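Long-range contact in alkylpurine DNA glycosylase AlkC (PDB 5VHV), which removes alkylated purine bases from damaged DNA as a base excision repair glycosylase that works without flipping the lesion out of the helix: residues V167-L178 / H196-W207. Sequence-based numbering, arbitrary orientation.
Sequences VQADPELCASIL and HLNDITKDHPEW. With nucleotides of chain C.
P171 and W207 meet face-on where, in the HEAT-like repeat domain, the turn joining helices 165-169 and 175-181 packs on the one joining 187-201 and 205-213. Following the W207 side chain outward from CB, CG lies anti to the backbone N (chi1 -174°), which carries the indole beneath the 170-173 turn. CG and CD2 lie under the proline ring, and P171 CB stands over the centre of the six-membered ring, 3.6 Å from its centroid, a CH-pi contact. CE3 and CZ3 stay under P171 CB, while A175 CB sits at the ring edge, 3.9 Å from CZ2 and close to CH2. On the pyrrole side NE1 gives a nearly straight bond (178°) to E172 OE1 at 2.8 Å, in the indole plane but well above the carboxylate plane; the bend at chi2 of E172 folds its acid back to receive it. Replacing W207 by an alanine would probably leave P171 CB without the ring beneath it and E172 OE1 without its indole N-H. H204 packs against the CG-CD end of the same proline, CD lying over its ring face toward the rim, and its NE2 donates within the ring plane to Q168 O, at 2.9 Å but bent (130°). Beyond, the Q168 amide sends NE2 to D203 OD2 (3.0 Å), an oxygen that also pairs with R157. Deeper in, both methyls of L178 lie over one face of H196, CD2 4.0 Å from the ring centroid, and CD1 also touches L197 and I200; S151 O binds H196 ND1. Apolar contacts around P171 and L178 are thus flanked by hydrogen bonds from W207, H204 and Q168, tying the 170-173 turn to the segment whose N198 ND2 and K202 NZ both grip OP1 of DA6 of chain C.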
ATOM      1  N   VAL A 167       1.712  17.317  -2.133  1.00 17.59           N
ATOM      2  CA  VAL A 167       1.804  16.630  -0.844  1.00 17.26           C
ATOM      3  C   VAL A 167       3.215  16.101  -0.618  1.00 17.51           C
ATOM      4  O   VAL A 167       3.798  16.250   0.462  1.00 20.10           O
ATOM      5  CB  VAL A 167       0.769  15.492  -0.787  1.00 16.97           C
ATOM      6  CG1 VAL A 167       0.928  14.648   0.473  1.00 17.43           C
ATOM      7  CG2 VAL A 167      -0.631  16.060  -0.851  1.00 18.54           C
ATOM      8  N   GLN A 168       3.761  15.441  -1.629  1.00 18.01           N
ATOM      9  CA  GLN A 168       5.084  14.844  -1.529  1.00 22.38           C
ATOM     10  C   GLN A 168       6.130  15.869  -1.125  1.00 26.97           C
ATOM     11  O   GLN A 168       7.046  15.564  -0.346  1.00 26.98           O
ATOM     12  CB  GLN A 168       5.406  14.211  -2.884  1.00 25.14           C
ATOM     13  CG  GLN A 168       6.477  13.210  -2.947  1.00 35.22           C
ATOM     14  CD  GLN A 168       6.533  12.610  -4.332  1.00 35.24           C
ATOM     15  OE1 GLN A 168       5.694  12.928  -5.196  1.00 38.65           O
ATOM     16  NE2 GLN A 168       7.505  11.765  -4.564  1.00 43.09           N
ATOM     17  N   ALA A 169       5.995  17.105  -1.619  1.00 22.31           N
ATOM     18  CA  ALA A 169       6.978  18.153  -1.362  1.00 26.83           C
ATOM     19  C   ALA A 169       6.836  18.799   0.005  1.00 32.97           C
ATOM     20  O   ALA A 169       7.779  19.454   0.450  1.00 29.16           O
ATOM     21  CB  ALA A 169       6.877  19.254  -2.422  1.00 28.42           C
ATOM     22  N   ASP A 170       5.697  18.649   0.680  1.00 21.57           N
ATOM     23  CA  ASP A 170       5.452  19.379   1.927  1.00 23.95           C
ATOM     24  C   ASP A 170       4.639  18.536   2.894  1.00 22.78           C
ATOM     25  O   ASP A 170       3.403  18.586   2.899  1.00 18.64           O
ATOM     26  CB  ASP A 170       4.738  20.699   1.653  1.00 24.28           C
ATOM     27  CG  ASP A 170       4.583  21.540   2.894  1.00 25.71           C
ATOM     28  OD1 ASP A 170       5.037  21.126   3.979  1.00 25.72           O
ATOM     29  OD2 ASP A 170       4.001  22.633   2.782  1.00 32.35           O
ATOM     30  N   PRO A 171       5.306  17.777   3.768  1.00 20.14           N
ATOM     31  CA  PRO A 171       4.568  16.965   4.751  1.00 19.13           C
ATOM     32  C   PRO A 171       3.742  17.765   5.742  1.00 17.42           C
ATOM     33  O   PRO A 171       2.904  17.166   6.432  1.00 19.02           O
ATOM     34  CB  PRO A 171       5.681  16.192   5.486  1.00 22.24           C
ATOM     35  CG  PRO A 171       6.905  16.396   4.727  1.00 27.90           C
ATOM     36  CD  PRO A 171       6.762  17.613   3.886  1.00 25.52           C
ATOM     37  N   GLU A 172       3.981  19.071   5.898  1.00 19.25           N
ATOM     38  CA  GLU A 172       3.135  19.824   6.815  1.00 21.64           C
ATOM     39  C   GLU A 172       1.700  19.960   6.309  1.00 19.78           C
ATOM     40  O   GLU A 172       0.811  20.262   7.112  1.00 24.76           O
ATOM     41  CB  GLU A 172       3.710  21.218   7.094  1.00 23.84           C
ATOM     42  CG  GLU A 172       5.058  21.207   7.796  1.00 28.58           C
ATOM     43  CD  GLU A 172       5.045  20.545   9.170  1.00 28.04           C
ATOM     44  OE1 GLU A 172       6.144  20.217   9.676  1.00 30.34           O
ATOM     45  OE2 GLU A 172       3.956  20.350   9.761  1.00 32.91           O
ATOM     46  N   LEU A 173       1.432  19.738   5.015  1.00 19.39           N
ATOM     47  CA  LEU A 173       0.088  20.016   4.517  1.00 21.16           C
ATOM     48  C   LEU A 173      -0.921  19.065   5.141  1.00 20.78           C
ATOM     49  O   LEU A 173      -1.983  19.490   5.611  1.00 19.94           O
ATOM     50  CB  LEU A 173       0.036  19.917   2.990  1.00 17.17           C
ATOM     51  CG  LEU A 173       0.894  20.959   2.268  1.00 18.02           C
ATOM     52  CD1 LEU A 173       0.965  20.634   0.791  1.00 20.99           C
ATOM     53  CD2 LEU A 173       0.362  22.377   2.468  1.00 25.50           C
ATOM     54  N   CYS A 174      -0.606  17.773   5.141  1.00 19.04           N
ATOM     55  CA  CYS A 174      -1.485  16.731   5.660  1.00 17.45           C
ATOM     56  C   CYS A 174      -1.145  16.326   7.088  1.00 17.79           C
ATOM     57  O   CYS A 174      -1.734  15.372   7.602  1.00 17.55           O
ATOM     58  CB  CYS A 174      -1.436  15.502   4.742  1.00 18.01           C
ATOM     59  SG  CYS A 174      -2.044  15.810   3.088  1.00 20.86           S
ATOM     60  N   ALA A 175      -0.220  17.035   7.752  1.00 18.61           N
ATOM     61  CA  ALA A 175       0.228  16.614   9.074  1.00 18.63           C
ATOM     62  C   ALA A 175      -0.923  16.509  10.076  1.00 20.17           C
ATOM     63  O   ALA A 175      -0.960  15.567  10.877  1.00 19.63           O
ATOM     64  CB  ALA A 175       1.294  17.573   9.602  1.00 19.81           C
ATOM     65  N   SER A 176      -1.870  17.463  10.061  1.00 18.90           N
ATOM     66  CA  SER A 176      -2.911  17.440  11.082  1.00 18.76           C
ATOM     67  C   SER A 176      -3.888  16.291  10.848  1.00 18.68           C
ATOM     68  O   SER A 176      -4.465  15.762  11.807  1.00 20.80           O
ATOM     69  CB  SER A 176      -3.646  18.784  11.141  1.00 19.90           C
ATOM     70  OG  SER A 176      -4.448  19.016  10.011  1.00 20.97           O
ATOM     71  N   ILE A 177      -4.078  15.879   9.596  1.00 17.96           N
ATOM     72  CA  ILE A 177      -4.873  14.683   9.335  1.00 20.58           C
ATOM     73  C   ILE A 177      -4.244  13.490  10.024  1.00 22.88           C
ATOM     74  O   ILE A 177      -4.910  12.753  10.762  1.00 17.83           O
ATOM     75  CB  ILE A 177      -5.021  14.439   7.825  1.00 17.06           C
ATOM     76  CG1 ILE A 177      -5.945  15.501   7.233  1.00 18.78           C
ATOM     77  CG2 ILE A 177      -5.552  13.012   7.555  1.00 19.60           C
ATOM     78  CD1 ILE A 177      -6.009  15.500   5.742  1.00 19.70           C
ATOM     79  N   LEU A 178      -2.939  13.287   9.804  1.00 17.75           N
ATOM     80  CA  LEU A 178      -2.307  12.113  10.373  1.00 18.10           C
ATOM     81  C   LEU A 178      -2.256  12.210  11.895  1.00 20.74           C
ATOM     82  O   LEU A 178      -2.409  11.194  12.592  1.00 17.20           O
ATOM     83  CB  LEU A 178      -0.914  11.928   9.777  1.00 19.11           C
ATOM     84  CG  LEU A 178      -0.862  11.827   8.248  1.00 17.20           C
ATOM     85  CD1 LEU A 178       0.582  11.712   7.783  1.00 21.60           C
ATOM     86  CD2 LEU A 178      -1.697  10.686   7.733  1.00 21.18           C
ATOM     87  N   HIS A 196       0.744   5.962   4.659  1.00 13.81           N
ATOM     88  CA  HIS A 196       1.005   7.355   4.295  1.00 15.57           C
ATOM     89  C   HIS A 196       2.349   7.812   4.867  1.00 17.21           C
ATOM     90  O   HIS A 196       3.184   8.379   4.156  1.00 14.90           O
ATOM     91  CB  HIS A 196      -0.169   8.210   4.785  1.00 14.87           C
ATOM     92  CG  HIS A 196      -0.168   9.635   4.320  1.00 13.79           C
ATOM     93  ND1 HIS A 196      -1.333  10.287   3.967  1.00 14.96           N
ATOM     94  CD2 HIS A 196       0.819  10.554   4.213  1.00 15.56           C
ATOM     95  CE1 HIS A 196      -1.060  11.542   3.661  1.00 15.67           C
ATOM     96  NE2 HIS A 196       0.241  11.726   3.781  1.00 15.33           N
ATOM     97  N   LEU A 197       2.607   7.513   6.139  1.00 13.97           N
ATOM     98  CA  LEU A 197       3.891   7.886   6.726  1.00 15.57           C
ATOM     99  C   LEU A 197       5.065   7.182   6.038  1.00 17.21           C
ATOM    100  O   LEU A 197       6.094   7.805   5.778  1.00 15.88           O
ATOM    101  CB  LEU A 197       3.877   7.585   8.224  1.00 13.55           C
ATOM    102  CG  LEU A 197       3.034   8.563   9.050  1.00 17.61           C
ATOM    103  CD1 LEU A 197       2.775   7.973  10.430  1.00 15.98           C
ATOM    104  CD2 LEU A 197       3.705   9.905   9.176  1.00 18.49           C
ATOM    105  N   ASN A 198       4.938   5.886   5.743  1.00 16.43           N
ATOM    106  CA  ASN A 198       5.990   5.197   4.998  1.00 12.81           C
ATOM    107  C   ASN A 198       6.241   5.868   3.645  1.00 15.46           C
ATOM    108  O   ASN A 198       7.397   6.052   3.245  1.00 15.66           O
ATOM    109  CB  ASN A 198       5.620   3.714   4.846  1.00 13.26           C
ATOM    110  CG  ASN A 198       6.662   2.925   4.106  1.00 19.18           C
ATOM    111  OD1 ASN A 198       7.824   2.872   4.511  1.00 17.75           O
ATOM    112  ND2 ASN A 198       6.251   2.278   3.033  1.00 16.43           N
ATOM    113  N   ASP A 199       5.184   6.261   2.928  1.00 14.26           N
ATOM    114  CA  ASP A 199       5.373   7.071   1.715  1.00 14.04           C
ATOM    115  C   ASP A 199       6.270   8.283   1.983  1.00 14.88           C
ATOM    116  O   ASP A 199       7.148   8.619   1.184  1.00 16.66           O
ATOM    117  CB  ASP A 199       4.039   7.605   1.169  1.00 16.02           C
ATOM    118  CG  ASP A 199       3.146   6.563   0.512  1.00 16.23           C
ATOM    119  OD1 ASP A 199       3.466   5.362   0.395  1.00 15.70           O
ATOM    120  OD2 ASP A 199       2.065   7.016   0.078  1.00 15.37           O
ATOM    121  N   ILE A 200       5.993   9.010   3.064  1.00 14.83           N
ATOM    122  CA  ILE A 200       6.753  10.225   3.350  1.00 14.67           C
ATOM    123  C   ILE A 200       8.212   9.888   3.574  1.00 16.03           C
ATOM    124  O   ILE A 200       9.097  10.673   3.206  1.00 18.30           O
ATOM    125  CB  ILE A 200       6.168  10.973   4.562  1.00 14.91           C
ATOM    126  CG1 ILE A 200       4.710  11.372   4.288  1.00 15.43           C
ATOM    127  CG2 ILE A 200       6.992  12.216   4.898  1.00 19.00           C
ATOM    128  CD1 ILE A 200       4.014  11.965   5.501  1.00 20.18           C
ATOM    129  N   THR A 201       8.495   8.722   4.163  1.00 16.19           N
ATOM    130  CA  THR A 201       9.884   8.415   4.458  1.00 14.50           C
ATOM    131  C   THR A 201      10.707   8.287   3.188  1.00 19.49           C
ATOM    132  O   THR A 201      11.941   8.359   3.266  1.00 19.47           O
ATOM    133  CB  THR A 201      10.078   7.132   5.300  1.00 16.19           C
ATOM    134  OG1 THR A 201       9.731   5.955   4.560  1.00 16.76           O
ATOM    135  CG2 THR A 201       9.326   7.178   6.617  1.00 19.30           C
ATOM    136  N   LYS A 202      10.063   8.093   2.027  1.00 17.81           N
ATOM    137  CA  LYS A 202      10.819   7.982   0.781  1.00 15.77           C
ATOM    138  C   LYS A 202      11.437   9.317   0.386  1.00 21.57           C
ATOM    139  O   LYS A 202      12.442   9.343  -0.333  1.00 21.72           O
ATOM    140  CB  LYS A 202       9.930   7.473  -0.361  1.00 17.01           C
ATOM    141  CG  LYS A 202       9.199   6.133  -0.049  1.00 24.43           C
ATOM    142  CD  LYS A 202      10.072   5.102   0.648  1.00 38.89           C
ATOM    143  CE  LYS A 202       9.290   3.808   0.935  1.00 30.27           C
ATOM    144  NZ  LYS A 202       8.775   3.217  -0.335  1.00 25.33           N
ATOM    145  N   ASP A 203      10.846  10.420   0.819  1.00 18.23           N
ATOM    146  CA  ASP A 203      11.314  11.753   0.449  1.00 20.04           C
ATOM    147  C   ASP A 203      11.714  12.623   1.626  1.00 22.21           C
ATOM    148  O   ASP A 203      12.529  13.525   1.441  1.00 23.71           O
ATOM    149  CB  ASP A 203      10.240  12.494  -0.346  1.00 23.17           C
ATOM    150  CG  ASP A 203      10.037  11.895  -1.712  1.00 26.24           C
ATOM    151  OD1 ASP A 203      11.004  11.901  -2.489  1.00 32.41           O
ATOM    152  OD2 ASP A 203       8.945  11.385  -1.980  1.00 24.23           O
ATOM    153  N   HIS A 204      11.144  12.412   2.815  1.00 17.97           N
ATOM    154  CA  HIS A 204      11.452  13.242   3.984  1.00 20.78           C
ATOM    155  C   HIS A 204      11.574  12.358   5.215  1.00 20.88           C
ATOM    156  O   HIS A 204      10.781  12.456   6.159  1.00 18.87           O
ATOM    157  CB  HIS A 204      10.382  14.314   4.183  1.00 23.15           C
ATOM    158  CG  HIS A 204      10.152  15.158   2.974  1.00 24.84           C
ATOM    159  ND1 HIS A 204      10.961  16.227   2.651  1.00 27.58           N
ATOM    160  CD2 HIS A 204       9.219  15.081   1.997  1.00 23.26           C
ATOM    161  CE1 HIS A 204      10.527  16.779   1.534  1.00 30.97           C
ATOM    162  NE2 HIS A 204       9.470  16.104   1.119  1.00 27.07           N
ATOM    163  N   PRO A 205      12.576  11.474   5.234  1.00 20.65           N
ATOM    164  CA  PRO A 205      12.705  10.545   6.363  1.00 21.00           C
ATOM    165  C   PRO A 205      12.869  11.237   7.700  1.00 22.86           C
ATOM    166  O   PRO A 205      12.263  10.803   8.690  1.00 22.46           O
ATOM    167  CB  PRO A 205      13.949   9.719   5.990  1.00 21.01           C
ATOM    168  CG  PRO A 205      14.708  10.557   5.032  1.00 26.76           C
ATOM    169  CD  PRO A 205      13.651  11.283   4.247  1.00 20.96           C
ATOM    170  N   GLU A 206      13.677  12.300   7.770  1.00 22.30           N
ATOM    171  CA  GLU A 206      13.915  12.957   9.053  1.00 23.86           C
ATOM    172  C   GLU A 206      12.643  13.569   9.607  1.00 23.62           C
ATOM    173  O   GLU A 206      12.464  13.629  10.829  1.00 25.12           O
ATOM    174  CB  GLU A 206      14.987  14.036   8.908  1.00 28.05           C
ATOM    175  CG  GLU A 206      16.361  13.488   8.554  1.00 35.84           C
ATOM    176  CD  GLU A 206      17.385  14.576   8.270  1.00 68.78           C
ATOM    177  OE1 GLU A 206      16.984  15.734   8.028  0.57 78.96           O
ATOM    178  OE2 GLU A 206      18.596  14.270   8.292  0.64 76.57           O
ATOM    179  N   TRP A 207      11.754  14.029   8.728  1.00 23.66           N
ATOM    180  CA  TRP A 207      10.497  14.607   9.190  1.00 23.33           C
ATOM    181  C   TRP A 207       9.639  13.561   9.887  1.00 23.44           C
ATOM    182  O   TRP A 207       9.056  13.829  10.946  1.00 24.93           O
ATOM    183  CB  TRP A 207       9.738  15.228   8.017  1.00 23.94           C
ATOM    184  CG  TRP A 207       8.515  15.965   8.439  1.00 24.73           C
ATOM    185  CD1 TRP A 207       8.417  17.308   8.702  1.00 27.54           C
ATOM    186  CD2 TRP A 207       7.206  15.421   8.638  1.00 22.20           C
ATOM    187  NE1 TRP A 207       7.132  17.624   9.055  1.00 28.21           N
ATOM    188  CE2 TRP A 207       6.369  16.486   9.033  1.00 27.52           C
ATOM    189  CE3 TRP A 207       6.663  14.141   8.532  1.00 21.59           C
ATOM    190  CZ2 TRP A 207       5.019  16.303   9.327  1.00 27.48           C
ATOM    191  CZ3 TRP A 207       5.321  13.961   8.824  1.00 22.37           C
ATOM    192  CH2 TRP A 207       4.514  15.043   9.215  1.00 23.67           C
TER
ATOM    193  P    DA C   6       7.192  -0.059  -0.313  1.00 17.88           P
ATOM    194  OP1  DA C   6       7.175   1.163   0.553  1.00 21.13           O
ATOM    195  OP2  DA C   6       7.761  -1.332   0.169  1.00 17.48           O
ATOM    196  O5'  DA C   6       5.743  -0.422  -0.843  1.00 17.10           O
ATOM    197  C5'  DA C   6       4.822   0.618  -1.176  1.00 18.32           C
ATOM    198  C4'  DA C   6       3.598   0.031  -1.834  1.00 17.80           C
ATOM    199  O4'  DA C   6       3.979  -0.587  -3.088  1.00 18.92           O
ATOM    200  C3'  DA C   6       2.897  -1.077  -1.009  1.00 18.36           C
ATOM    201  O3'  DA C   6       1.551  -0.715  -0.698  1.00 18.47           O
ATOM    202  C2'  DA C   6       2.934  -2.292  -1.909  1.00 20.04           C
ATOM    203  C1'  DA C   6       3.124  -1.684  -3.277  1.00 19.08           C
ATOM    204  N9   DA C   6       3.667  -2.620  -4.244  1.00 19.63           N
ATOM    205  C8   DA C   6       4.744  -3.447  -4.091  1.00 20.65           C
ATOM    206  N7   DA C   6       4.953  -4.231  -5.120  1.00 23.58           N
ATOM    207  C5   DA C   6       3.919  -3.917  -5.983  1.00 18.52           C
ATOM    208  C6   DA C   6       3.552  -4.410  -7.243  1.00 15.31           C
ATOM    209  N6   DA C   6       4.237  -5.376  -7.889  1.00 20.56           N
ATOM    210  N1   DA C   6       2.473  -3.857  -7.846  1.00 18.15           N
ATOM    211  C2   DA C   6       1.799  -2.896  -7.204  1.00 22.05           C
ATOM    212  N3   DA C   6       2.039  -2.368  -6.004  1.00 18.47           N
ATOM    213  C4   DA C   6       3.121  -2.924  -5.446  1.00 18.11           C
TER